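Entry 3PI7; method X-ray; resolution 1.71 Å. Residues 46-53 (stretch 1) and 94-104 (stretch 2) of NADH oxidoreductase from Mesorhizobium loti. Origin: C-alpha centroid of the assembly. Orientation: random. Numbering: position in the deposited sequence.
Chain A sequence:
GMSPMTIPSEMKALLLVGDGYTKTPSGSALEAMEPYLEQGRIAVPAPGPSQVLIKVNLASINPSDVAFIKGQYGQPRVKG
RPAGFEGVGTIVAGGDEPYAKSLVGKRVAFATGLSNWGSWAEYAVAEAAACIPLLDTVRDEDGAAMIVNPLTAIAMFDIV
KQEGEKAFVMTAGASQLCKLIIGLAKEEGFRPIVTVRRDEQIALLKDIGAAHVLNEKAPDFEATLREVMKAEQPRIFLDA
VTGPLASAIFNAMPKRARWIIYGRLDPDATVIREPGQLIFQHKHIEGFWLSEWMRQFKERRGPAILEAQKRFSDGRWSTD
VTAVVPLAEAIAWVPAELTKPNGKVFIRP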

# COMPACT_ATOMS: atom_id res chain seq x y z
N ALA A 46 38.78 8.82 -13.29
CA ALA A 46 38.91 10.25 -13.02
C ALA A 46 37.56 10.78 -12.52
O ALA A 46 36.52 10.47 -13.10
N PRO A 47 37.56 11.54 -11.41
CA PRO A 47 36.29 12.11 -10.92
C PRO A 47 35.79 13.20 -11.84
O PRO A 47 36.59 13.96 -12.40
N GLY A 48 34.47 13.28 -11.96
CA GLY A 48 33.81 14.34 -12.71
C GLY A 48 33.85 15.63 -11.90
O GLY A 48 34.28 15.62 -10.74
N PRO A 49 33.34 16.74 -12.44
CA PRO A 49 33.43 18.04 -11.73
C PRO A 49 32.91 18.07 -10.29
O PRO A 49 33.54 18.71 -9.46
N SER A 50 31.81 17.36 -9.98
CA SER A 50 31.16 17.34 -8.66
C SER A 50 31.58 16.13 -7.82
O SER A 50 31.01 15.90 -6.75
N GLN A 51 32.56 15.35 -8.31
CA GLN A 51 32.95 14.10 -7.68
C GLN A 51 34.33 14.11 -7.08
O GLN A 51 35.16 14.98 -7.37
N VAL A 52 34.59 13.09 -6.25
CA VAL A 52 35.87 12.90 -5.62
C VAL A 52 36.33 11.48 -5.86
O VAL A 52 35.50 10.57 -6.02
N LEU A 53 37.63 11.31 -5.91
CA LEU A 53 38.26 10.00 -6.04
C LEU A 53 38.77 9.63 -4.67
O LEU A 53 39.59 10.36 -4.08
N GLY A 94 39.81 15.45 -6.71
CA GLY A 94 38.45 15.94 -6.83
C GLY A 94 38.26 16.58 -8.18
O GLY A 94 39.24 17.01 -8.77
N GLY A 95 37.02 16.66 -8.64
CA GLY A 95 36.66 17.43 -9.82
C GLY A 95 36.84 18.90 -9.51
O GLY A 95 37.12 19.26 -8.37
N ASP A 96 36.72 19.76 -10.53
CA ASP A 96 37.01 21.20 -10.40
C ASP A 96 36.00 22.00 -9.57
O ASP A 96 36.29 23.14 -9.25
N GLU A 97 34.86 21.43 -9.21
CA GLU A 97 33.89 22.20 -8.41
C GLU A 97 34.43 22.37 -6.98
O GLU A 97 35.09 21.47 -6.45
N PRO A 98 34.21 23.56 -6.37
CA PRO A 98 34.78 23.82 -5.04
C PRO A 98 34.45 22.79 -3.97
O PRO A 98 35.32 22.47 -3.17
N TYR A 99 33.22 22.29 -3.92
CA TYR A 99 32.87 21.27 -2.92
C TYR A 99 33.83 20.08 -3.04
O TYR A 99 34.38 19.63 -2.02
N ALA A 100 34.05 19.58 -4.28
CA ALA A 100 34.94 18.43 -4.51
C ALA A 100 36.38 18.81 -4.15
O ALA A 100 37.03 18.07 -3.41
N LYS A 101 36.87 19.98 -4.61
CA LYS A 101 38.25 20.39 -4.33
C LYS A 101 38.53 20.59 -2.84
O LYS A 101 39.61 20.22 -2.37
N SER A 102 37.55 21.09 -2.08
CA SER A 102 37.71 21.34 -0.65
C SER A 102 37.79 20.06 0.17
O SER A 102 38.28 20.09 1.30
N LEU A 103 37.31 18.95 -0.40
CA LEU A 103 37.34 17.68 0.32
C LEU A 103 38.65 16.95 0.14
O LEU A 103 38.90 15.98 0.84
N VAL A 104 39.49 17.37 -0.83
CA VAL A 104 40.74 16.63 -1.09
C VAL A 104 41.60 16.56 0.19
O VAL A 104 41.83 17.57 0.86

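Which donors and acceptors hold the two stretches together? The polar links across the contact are backbone to backbone. Gly 95 N donates to Gln 51 O at 2.8 Å, nearly straight at 169°, and Glu 97 N donates to Pro 49 O at 3.0 Å with an angle of 155°. The first lies beside the antiparallel bridge that pairs Val 52 with Gly 94; the second ties the residue just before the helix to the type I turn running from Gly 48 to Gln 51. Gly 48 O serves twice: it accepts from Gln 51 N at 3.0 Å within the turn, and it receives a CA-H...O contact from Gly 95 CA at 3.1 Å. That close approach needs a glycine, because a CB on Gly 95 would point toward stretch 1 and clash with Gly 48 O and Pro 49 O.

What do the polar side chains do, if they make no hydrogen bond across the contact? They mostly secure their own stretch. Gln 51 points away from the partner, with chi1 m and chi2 t, and folds back so that its OE1 accepts from Gly 48 N at 2.7 Å, bracing the turn; its NE2 is satisfied elsewhere in the structure. Lys 101, also directed away, has chi1 and chi2 both m and then extends through two t angles, which lets NZ reach back to Gly 94 O at 2.9 Å. Lys 101 NZ also forms a long salt bridge with Asp 96 OD1 at 3.9 Å, so one ammonium group links the helix to the segment before it.

How does Glu 97 meet the turn? Its CA-to-CB bond points toward stretch 1, and with chi1 m and chi2 t the carboxylate extends along Pro 49 and Ser 50. Glu 97 OE2 comes within 3.6 Å of Pro 49 CB, and Glu 97 OE1 within 3.3 Å of Ser 50 CB. These are packing contacts with carbon. Ser 50 has chi1 p, and its OG is hydrogen-bonded elsewhere in the structure. Glu 97 occupies the N-cap position, and its backbone O accepts from Lys 101 N at 3.0 Å as the helix begins.

Where is the apolar packing? Val 52, buried and with chi1 m, places CG1 3.9 Å from Ala 100 CB and 4.3 Å from Leu 103 CD1. Ala 100, on the helix, and Leu 103 both point toward stretch 1, Leu 103 in the m, t rotamer. The small Ala 100 side chain also sits against the backbone, its CB 3.3 Å from Gln 51 O, an acceptor already engaged by Gly 95 N. Farther along, Pro 47 points in and sets CG 3.8 Å from Gly 94 C. Gly 94 itself leaves room for the helix: a CB there would clash with Ala 100 O.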

# COMPACT_ATOMS: atom_id res chain seq x y z
CB ALA A 46 39.33 10.99 -14.30
CB PRO A 47 36.67 12.70 -9.57
CG PRO A 47 38.11 13.05 -9.70
CD PRO A 47 38.71 11.98 -10.60
CB PRO A 49 32.62 18.98 -12.61
CG PRO A 49 32.81 18.42 -13.98
CD PRO A 49 32.81 16.92 -13.81
CB SER A 50 29.64 17.32 -8.83
OG SER A 50 29.21 16.13 -9.51
CB GLN A 51 32.89 12.96 -8.72
CG GLN A 51 31.53 12.79 -9.37
CD GLN A 51 31.56 11.70 -10.42
OE1 GLN A 51 32.53 11.55 -11.19
NE2 GLN A 51 30.49 10.93 -10.49
CB VAL A 52 35.83 13.24 -4.10
CG1 VAL A 52 35.62 14.73 -3.89
CG2 VAL A 52 34.75 12.42 -3.38
CB LEU A 53 39.42 10.06 -7.06
CG LEU A 53 40.09 8.74 -7.31
CD1 LEU A 53 39.14 7.76 -8.05
CD2 LEU A 53 41.37 8.91 -8.04
CB ASP A 96 37.17 21.84 -11.79
CG ASP A 96 38.52 21.60 -12.46
OD1 ASP A 96 39.46 21.11 -11.76
OD2 ASP A 96 38.65 21.92 -13.67
CB GLU A 97 32.52 21.54 -8.43
CG GLU A 97 31.86 21.67 -9.79
CD GLU A 97 30.51 21.01 -9.97
OE1 GLU A 97 29.88 20.62 -8.96
OE2 GLU A 97 30.04 20.95 -11.13
CB PRO A 98 34.19 25.18 -4.68
CG PRO A 98 33.94 25.84 -5.98
CD PRO A 98 33.50 24.74 -6.90
CB TYR A 99 31.42 20.80 -3.15
CG TYR A 99 30.74 19.98 -2.07
CD1 TYR A 99 31.42 19.59 -0.93
CD2 TYR A 99 29.40 19.60 -2.20
CE1 TYR A 99 30.79 18.84 0.07
CE2 TYR A 99 28.77 18.83 -1.23
CZ TYR A 99 29.47 18.44 -0.10
OH TYR A 99 28.80 17.71 0.85
CB ALA A 100 34.85 17.99 -5.97
CB LYS A 101 38.62 21.68 -5.09
CG LYS A 101 38.82 21.49 -6.59
CD LYS A 101 40.00 20.55 -6.90
CE LYS A 101 40.29 20.47 -8.39
NZ LYS A 101 41.08 19.26 -8.72
CB SER A 102 36.57 22.21 -0.12
OG SER A 102 36.69 23.50 -0.69
CB LEU A 103 36.19 16.79 -0.14
CG LEU A 103 34.76 17.18 0.27
CD1 LEU A 103 33.76 16.17 -0.32
CD2 LEU A 103 34.61 17.23 1.82
CB VAL A 104 41.50 17.19 -2.31
CG1 VAL A 104 42.80 16.44 -2.53
CG2 VAL A 104 40.63 17.13 -3.56